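Side-chain contacts in Myo-inositol dehydrogenase (Corynebacterium glutamicum, PDB 3EUW), which probably oxidises myo-inositol with NAD+ as an inositol 2-dehydrogenase, and belongs to the Gfo/Idh/MocA family of oxidoreductases: residues A[54-57]-A[58-61]; A[72-75]-A[76-79]; A[199-202]-A[203-206]. One frame throughout, in Å; residues are numbered along the deposited sequence.

All three contacts are local turns in which a loop leaves a strand and starts a helix, and all lie toward the surface, each with one buried side chain: Val-60, His-78 or Ile-204. Contacts 1 and 2 belong to the Rossmann-fold part, where two successive strands of one parallel sheet, 52-54 and 68-71, pass into their following helices, with centres about 14 Å apart. Contact 3 sits on the C-terminal domain, its centre about 26 Å from that of contact 2. Serine caps the helix in contacts 1 and 3, but a glutamate answers back only in the first. Contact 2, nearer the chain's centre, instead knits its turn with two hydroxyls and a histidine ring.

Contact 1 of 3, residues A[54-57]-A[58-61]; sequences VASP and DEVF
Ser-56 and Glu-59 face each other across the first turn of helix 57-60 and form a capping box. Ser-56 is the N-cap: OG lies anti to its own backbone N (chi1 164°), which carries it forward to accept from Asp-58 N at 3.0 Å. In return the carboxylate of Glu-59 reaches back, and OE2 takes a weak, bent bond from Ser-56 N at 3.1 Å. The tightly packed part faces the sheet. Val-54 slides antiparallel past the Glu-59 side chain, its CB 3.6 Å from Glu-59 CB, while Val-54 CG2 meets CG2 of the buried Val-60 at 3.9 Å, the two side chains crossing at about a right angle. Val-60 continues inward onto Ala-8 and Phe-10 of strand 5-10 and Ala-35 of strand 29-35, so the short helix is seated on the parallel sheet of the Rossmann fold. Farther along, Phe-61 N gives Pro-57 O a nearly straight bond of 2.9 Å, and the aromatic ring passes obliquely by that same oxygen.

The solvent side is looser and polar. A water donates to Glu-59 OE1 at 2.6 Å and accepts from Ala-55 N at 3.1 Å, bridging the carboxylate to the loop that follows strand 52-54. Asp-58 is exposed, and its OD1 pairs with Arg-84 of helix 78-87, a salt bridge that ties this turn to the following helix in the chain. With one carboxylate oxygen on Ser-56 N and the other on the water, the rotation of the Glu-59 head is probably restricted, though the first bond is weak. Two acidic side chains at the N-terminal end of a helix would also be expected to interact favourably with its dipole, which is consistent with both being ionised.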
ATOM      1  N   VAL A  54      19.411 -18.239  40.922  1.00 39.19           N
ATOM      2  CA  VAL A  54      20.720 -18.169  41.561  1.00 38.26           C
ATOM      3  C   VAL A  54      21.403 -16.902  41.065  1.00 39.03           C
ATOM      4  O   VAL A  54      20.996 -16.322  40.055  1.00 38.58           O
ATOM      5  CB  VAL A  54      21.595 -19.386  41.205  1.00 38.83           C
ATOM      6  CG1 VAL A  54      20.879 -20.671  41.604  1.00 36.95           C
ATOM      7  CG2 VAL A  54      21.921 -19.382  39.712  1.00 38.06           C
ATOM      8  N   ALA A  55      22.449 -16.477  41.758  1.00 38.69           N
ATOM      9  CA  ALA A  55      23.139 -15.258  41.370  1.00 38.82           C
ATOM     10  C   ALA A  55      24.441 -15.492  40.625  1.00 38.44           C
ATOM     11  O   ALA A  55      24.939 -14.595  39.952  1.00 39.39           O
ATOM     12  CB  ALA A  55      23.397 -14.406  42.608  1.00 38.92           C
ATOM     13  N   SER A  56      24.983 -16.698  40.732  1.00 38.16           N
ATOM     14  CA  SER A  56      26.253 -17.018  40.089  1.00 38.21           C
ATOM     15  C   SER A  56      26.232 -18.151  39.072  1.00 37.57           C
ATOM     16  O   SER A  56      25.432 -19.078  39.171  1.00 38.06           O
ATOM     17  CB  SER A  56      27.291 -17.359  41.161  1.00 38.51           C
ATOM     18  OG  SER A  56      28.408 -18.019  40.590  1.00 41.38           O
ATOM     19  N   PRO A  57      27.116 -18.082  38.068  1.00 36.41           N
ATOM     20  CA  PRO A  57      27.154 -19.151  37.066  1.00 36.37           C
ATOM     21  C   PRO A  57      27.628 -20.468  37.700  1.00 35.74           C
ATOM     22  O   PRO A  57      27.269 -21.555  37.243  1.00 33.96           O
ATOM     23  CB  PRO A  57      28.118 -18.607  36.002  1.00 35.78           C
ATOM     24  CG  PRO A  57      28.926 -17.575  36.734  1.00 36.69           C
ATOM     25  CD  PRO A  57      27.923 -16.927  37.641  1.00 35.61           C
ATOM     26  N   ASP A  58      28.433 -20.360  38.756  1.00 35.00           N
ATOM     27  CA  ASP A  58      28.922 -21.540  39.473  1.00 34.53           C
ATOM     28  C   ASP A  58      27.732 -22.367  39.948  1.00 33.19           C
ATOM     29  O   ASP A  58      27.749 -23.591  39.873  1.00 33.38           O
ATOM     30  CB  ASP A  58      29.754 -21.127  40.690  1.00 36.07           C
ATOM     31  CG  ASP A  58      31.228 -20.982  40.372  1.00 38.15           C
ATOM     32  OD1 ASP A  58      31.597 -21.003  39.178  1.00 38.97           O
ATOM     33  OD2 ASP A  58      32.022 -20.840  41.326  1.00 38.86           O
ATOM     34  N   GLU A  59      26.703 -21.685  40.443  1.00 31.88           N
ATOM     35  CA  GLU A  59      25.501 -22.347  40.929  1.00 31.37           C
ATOM     36  C   GLU A  59      24.730 -23.004  39.789  1.00 31.19           C
ATOM     37  O   GLU A  59      24.022 -23.980  40.004  1.00 31.20           O
ATOM     38  CB  GLU A  59      24.612 -21.348  41.666  1.00 33.29           C
ATOM     39  CG  GLU A  59      25.310 -20.703  42.855  1.00 35.80           C
ATOM     40  CD  GLU A  59      24.518 -19.559  43.456  1.00 37.24           C
ATOM     41  OE1 GLU A  59      23.456 -19.816  44.064  1.00 38.20           O
ATOM     42  OE2 GLU A  59      24.957 -18.399  43.310  1.00 37.36           O
ATOM     43  N   VAL A  60      24.865 -22.462  38.581  1.00 29.01           N
ATOM     44  CA  VAL A  60      24.203 -23.037  37.417  1.00 27.18           C
ATOM     45  C   VAL A  60      24.915 -24.330  37.033  1.00 26.15           C
ATOM     46  O   VAL A  60      24.315 -25.398  36.968  1.00 26.25           O
ATOM     47  CB  VAL A  60      24.274 -22.094  36.190  1.00 27.94           C
ATOM     48  CG1 VAL A  60      23.819 -22.835  34.941  1.00 25.07           C
ATOM     49  CG2 VAL A  60      23.418 -20.866  36.419  1.00 27.18           C
ATOM     50  N   PHE A  61      26.211 -24.211  36.775  1.00 26.33           N
ATOM     51  CA  PHE A  61      27.029 -25.340  36.371  1.00 28.72           C
ATOM     52  C   PHE A  61      27.231 -26.392  37.461  1.00 29.04           C
ATOM     53  O   PHE A  61      27.918 -27.395  37.253  1.00 27.48           O
ATOM     54  CB  PHE A  61      28.367 -24.825  35.846  1.00 27.37           C
ATOM     55  CG  PHE A  61      28.245 -24.083  34.548  1.00 30.85           C
ATOM     56  CD1 PHE A  61      27.808 -24.739  33.401  1.00 31.33           C
ATOM     57  CD2 PHE A  61      28.527 -22.725  34.474  1.00 30.51           C
ATOM     58  CE1 PHE A  61      27.650 -24.050  32.194  1.00 30.84           C
ATOM     59  CE2 PHE A  61      28.371 -22.031  33.274  1.00 31.19           C
ATOM     60  CZ  PHE A  61      27.929 -22.698  32.132  1.00 30.44           C
TER
HETATM   61  O   HOH W   1      22.439 -17.550  44.683  1.00 32.76           O

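Contact 2 of 3, residues A[72-75]-A[76-79]; sequences GSPT and STHV
Ser-73 and Thr-77 join hydroxyls where strand 68-71 of the Rossmann fold hands over, through a 3-10 turn, to helix 78-87. Ser-73 comes first: its OG, set between backbone N and carbonyl carbon (chi1 50°), donates to Thr-77 OG1 at 2.7 Å. Its carbonyl oxygen receives His-78 NE2 at 2.8 Å; the oxygen lies close to the imidazole plane, while NE2 is tilted 32° out of the carbonyl plane. Next, Pro-74 O is gripped twice by one residue. Thr-77 OG1 donates to it in the carbonyl plane, whereas Thr-77 N approaches from above that plane at 2.9 Å. The hydroxyls thus form a chain of hydrogen bonds from Ser-73 through Thr-77 to Pro-74 O. Thr-75 follows, its backbone O accepting from His-78 N and from a water that also binds Val-79 N. The buried His-78 ring is bonded at both nitrogens, since ND1 bonds to Pro-97 O in a neighbouring loop, and the two bonds hold the ring's rotation. Across one imidazole face lies Thr-75 CA, a CH-pi contact 3.6 Å from the ring centroid and 6° off its normal.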
ATOM      1  N   GLY A  72      21.727 -14.316  27.816  1.00 22.54           N
ATOM      2  CA  GLY A  72      21.127 -13.011  27.619  1.00 23.28           C
ATOM      3  C   GLY A  72      21.662 -11.975  28.591  1.00 24.82           C
ATOM      4  O   GLY A  72      21.002 -10.977  28.871  1.00 25.39           O
ATOM      5  N   SER A  73      22.856 -12.225  29.115  1.00 25.18           N
ATOM      6  CA  SER A  73      23.500 -11.329  30.060  1.00 25.24           C
ATOM      7  C   SER A  73      24.411 -10.374  29.280  1.00 25.93           C
ATOM      8  O   SER A  73      24.553 -10.514  28.069  1.00 26.29           O
ATOM      9  CB  SER A  73      24.303 -12.150  31.076  1.00 23.95           C
ATOM     10  OG  SER A  73      25.143 -13.085  30.424  1.00 20.16           O
ATOM     11  N   PRO A  74      25.042  -9.400  29.963  1.00 25.84           N
ATOM     12  CA  PRO A  74      25.924  -8.440  29.287  1.00 25.63           C
ATOM     13  C   PRO A  74      27.045  -9.036  28.443  1.00 24.89           C
ATOM     14  O   PRO A  74      27.567 -10.109  28.733  1.00 26.03           O
ATOM     15  CB  PRO A  74      26.457  -7.589  30.436  1.00 25.81           C
ATOM     16  CG  PRO A  74      25.312  -7.610  31.420  1.00 25.67           C
ATOM     17  CD  PRO A  74      24.913  -9.066  31.394  1.00 26.50           C
ATOM     18  N   THR A  75      27.408  -8.312  27.395  1.00 24.28           N
ATOM     19  CA  THR A  75      28.453  -8.725  26.481  1.00 24.44           C
ATOM     20  C   THR A  75      29.734  -9.161  27.186  1.00 24.58           C
ATOM     21  O   THR A  75      30.362 -10.141  26.788  1.00 25.42           O
ATOM     22  CB  THR A  75      28.790  -7.581  25.497  1.00 24.00           C
ATOM     23  OG1 THR A  75      27.662  -7.330  24.650  1.00 22.70           O
ATOM     24  CG2 THR A  75      30.000  -7.938  24.652  1.00 22.74           C
ATOM     25  N   SER A  76      30.117  -8.440  28.233  1.00 24.87           N
ATOM     26  CA  SER A  76      31.339  -8.754  28.968  1.00 25.75           C
ATOM     27  C   SER A  76      31.351 -10.155  29.578  1.00 25.43           C
ATOM     28  O   SER A  76      32.397 -10.633  30.017  1.00 25.46           O
ATOM     29  CB  SER A  76      31.573  -7.724  30.076  1.00 26.94           C
ATOM     30  OG  SER A  76      30.564  -7.812  31.065  1.00 28.20           O
ATOM     31  N   THR A  77      30.198 -10.813  29.602  1.00 24.23           N
ATOM     32  CA  THR A  77      30.115 -12.159  30.158  1.00 25.37           C
ATOM     33  C   THR A  77      29.970 -13.248  29.091  1.00 25.86           C
ATOM     34  O   THR A  77      29.890 -14.429  29.419  1.00 24.48           O
ATOM     35  CB  THR A  77      28.909 -12.296  31.097  1.00 26.21           C
ATOM     36  OG1 THR A  77      27.698 -12.236  30.329  1.00 23.63           O
ATOM     37  CG2 THR A  77      28.913 -11.176  32.130  1.00 25.42           C
ATOM     38  N   HIS A  78      29.949 -12.859  27.822  1.00 25.25           N
ATOM     39  CA  HIS A  78      29.759 -13.827  26.752  1.00 25.98           C
ATOM     40  C   HIS A  78      30.872 -14.845  26.515  1.00 27.67           C
ATOM     41  O   HIS A  78      30.586 -16.028  26.349  1.00 27.85           O
ATOM     42  CB  HIS A  78      29.416 -13.097  25.449  1.00 25.35           C
ATOM     43  CG  HIS A  78      28.089 -12.399  25.487  1.00 26.33           C
ATOM     44  ND1 HIS A  78      27.527 -11.803  24.377  1.00 25.46           N
ATOM     45  CD2 HIS A  78      27.213 -12.202  26.502  1.00 23.12           C
ATOM     46  CE1 HIS A  78      26.362 -11.269  24.707  1.00 24.94           C
ATOM     47  NE2 HIS A  78      26.149 -11.498  25.991  1.00 26.40           N
ATOM     48  N   VAL A  79      32.129 -14.409  26.493  1.00 27.45           N
ATOM     49  CA  VAL A  79      33.222 -15.343  26.277  1.00 28.14           C
ATOM     50  C   VAL A  79      33.328 -16.331  27.427  1.00 29.83           C
ATOM     51  O   VAL A  79      33.609 -17.508  27.220  1.00 31.23           O
ATOM     52  CB  VAL A  79      34.580 -14.624  26.128  1.00 28.60           C
ATOM     53  CG1 VAL A  79      35.727 -15.634  26.236  1.00 25.78           C
ATOM     54  CG2 VAL A  79      34.638 -13.919  24.785  1.00 27.93           C
TER
HETATM   55  O   HOH W   2      32.867 -11.628  26.556  1.00 22.10           O

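Contact 3 of 3, residues A[199-202]-A[203-206]; sequences VFSQ and EIAE
Ser-201 meets Ile-204 as the N-cap of helix 202-206, a short helix that follows strand 189-197 in the C-terminal domain. The serine CB points into the turn, 3.8 Å from both Ile-204 CB and Ile-204 CD1; it also lies over one face of the Phe-200 ring, offset toward the rim. From CB the side chain extends with OG opposite the backbone N (chi1 176°), and this hydroxyl oxygen accepts from Ile-204 N at 2.8 Å in a nearly straight bond (165°). The same oxygen touches CB, CG1 and CD1 of Ile-204, a buried side chain that also packs on Asp-209, Asp-211 and Arg-231. The backbone of Ser-201 is held as well, because Asp-211 OD2 accepts from its N and from that of Phe-200. The helical backbone then takes over: Ala-205 N bonds to Ser-201 O, and Glu-206 N to Gln-202 O at 2.8 Å. Phe-200 also stacks on His-232 and packs against Glu-147 of the second subunit, placing the cap beside a subunit interface. At the serine tip, OG comes within 3.2 Å of Ile-204 CG1.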
ATOM      1  N   VAL A 199      25.037  13.946  12.772  1.00 16.22           N
ATOM      2  CA  VAL A 199      24.026  14.958  12.472  1.00 16.58           C
ATOM      3  C   VAL A 199      23.028  15.412  13.541  1.00 17.39           C
ATOM      4  O   VAL A 199      22.320  16.400  13.322  1.00 16.67           O
ATOM      5  CB  VAL A 199      23.174  14.532  11.253  1.00 17.97           C
ATOM      6  CG1 VAL A 199      24.072  14.311  10.065  1.00 21.43           C
ATOM      7  CG2 VAL A 199      22.369  13.260  11.580  1.00 16.12           C
ATOM      8  N   PHE A 200      22.929  14.717  14.671  1.00 17.16           N
ATOM      9  CA  PHE A 200      21.953  15.150  15.675  1.00 17.70           C
ATOM     10  C   PHE A 200      22.308  14.935  17.132  1.00 18.05           C
ATOM     11  O   PHE A 200      21.931  15.741  17.977  1.00 21.14           O
ATOM     12  CB  PHE A 200      20.587  14.491  15.410  1.00 14.65           C
ATOM     13  CG  PHE A 200      20.503  13.053  15.847  1.00 13.45           C
ATOM     14  CD1 PHE A 200      20.140  12.724  17.148  1.00 14.54           C
ATOM     15  CD2 PHE A 200      20.794  12.023  14.958  1.00 13.16           C
ATOM     16  CE1 PHE A 200      20.067  11.385  17.559  1.00 15.31           C
ATOM     17  CE2 PHE A 200      20.724  10.689  15.356  1.00 13.56           C
ATOM     18  CZ  PHE A 200      20.359  10.368  16.659  1.00 12.07           C
ATOM     19  N   SER A 201      23.025  13.853  17.423  1.00 18.17           N
ATOM     20  CA  SER A 201      23.373  13.504  18.798  1.00 16.97           C
ATOM     21  C   SER A 201      24.671  14.059  19.395  1.00 18.26           C
ATOM     22  O   SER A 201      25.764  13.730  18.944  1.00 18.13           O
ATOM     23  CB  SER A 201      23.363  11.980  18.917  1.00 16.44           C
ATOM     24  OG  SER A 201      23.767  11.544  20.198  1.00 14.38           O
ATOM     25  N   GLN A 202      24.545  14.896  20.424  1.00 19.45           N
ATOM     26  CA  GLN A 202      25.723  15.458  21.102  1.00 20.82           C
ATOM     27  C   GLN A 202      26.358  14.325  21.918  1.00 21.17           C
ATOM     28  O   GLN A 202      27.575  14.218  22.054  1.00 21.37           O
ATOM     29  CB  GLN A 202      25.325  16.593  22.062  1.00 17.93           C
ATOM     30  CG  GLN A 202      24.689  17.837  21.434  1.00 20.03           C
ATOM     31  CD  GLN A 202      23.247  17.625  21.009  1.00 20.47           C
ATOM     32  OE1 GLN A 202      22.556  16.748  21.523  1.00 21.57           O
ATOM     33  NE2 GLN A 202      22.782  18.444  20.081  1.00 19.91           N
ATOM     34  N   GLU A 203      25.495  13.482  22.462  1.00 22.58           N
ATOM     35  CA  GLU A 203      25.895  12.340  23.269  1.00 22.87           C
ATOM     36  C   GLU A 203      26.741  11.329  22.489  1.00 23.15           C
ATOM     37  O   GLU A 203      27.797  10.899  22.961  1.00 23.19           O
ATOM     38  CB  GLU A 203      24.635  11.671  23.800  1.00 25.88           C
ATOM     39  CG  GLU A 203      24.852  10.466  24.663  1.00 29.96           C
ATOM     40  CD  GLU A 203      23.543   9.960  25.226  1.00 33.61           C
ATOM     41  OE1 GLU A 203      22.593   9.768  24.431  1.00 30.72           O
ATOM     42  OE2 GLU A 203      23.465   9.763  26.460  1.00 36.76           O
ATOM     43  N   ILE A 204      26.277  10.939  21.304  1.00 20.73           N
ATOM     44  CA  ILE A 204      27.022   9.984  20.483  1.00 19.85           C
ATOM     45  C   ILE A 204      28.346  10.607  20.025  1.00 18.36           C
ATOM     46  O   ILE A 204      29.374   9.936  19.982  1.00 16.72           O
ATOM     47  CB  ILE A 204      26.176   9.523  19.258  1.00 18.95           C
ATOM     48  CG1 ILE A 204      25.026   8.635  19.750  1.00 18.91           C
ATOM     49  CG2 ILE A 204      27.048   8.780  18.228  1.00 16.73           C
ATOM     50  CD1 ILE A 204      24.044   8.259  18.664  1.00 16.81           C
ATOM     51  N   ALA A 205      28.317  11.892  19.700  1.00 17.88           N
ATOM     52  CA  ALA A 205      29.516  12.608  19.282  1.00 21.40           C
ATOM     53  C   ALA A 205      30.510  12.672  20.461  1.00 22.87           C
ATOM     54  O   ALA A 205      31.728  12.661  20.279  1.00 22.97           O
ATOM     55  CB  ALA A 205      29.140  14.024  18.817  1.00 16.55           C
ATOM     56  N   GLU A 206      29.972  12.740  21.671  1.00 24.80           N
ATOM     57  CA  GLU A 206      30.790  12.795  22.877  1.00 27.45           C
ATOM     58  C   GLU A 206      31.663  11.540  23.030  1.00 27.49           C
ATOM     59  O   GLU A 206      32.771  11.598  23.566  1.00 27.73           O
ATOM     60  CB  GLU A 206      29.866  12.963  24.095  1.00 30.43           C
ATOM     61  CG  GLU A 206      30.464  12.545  25.437  1.00 34.96           C
ATOM     62  CD  GLU A 206      29.491  12.717  26.610  1.00 38.02           C
ATOM     63  OE1 GLU A 206      28.312  12.326  26.482  1.00 39.51           O
ATOM     64  OE2 GLU A 206      29.915  13.230  27.671  1.00 37.92           O
TER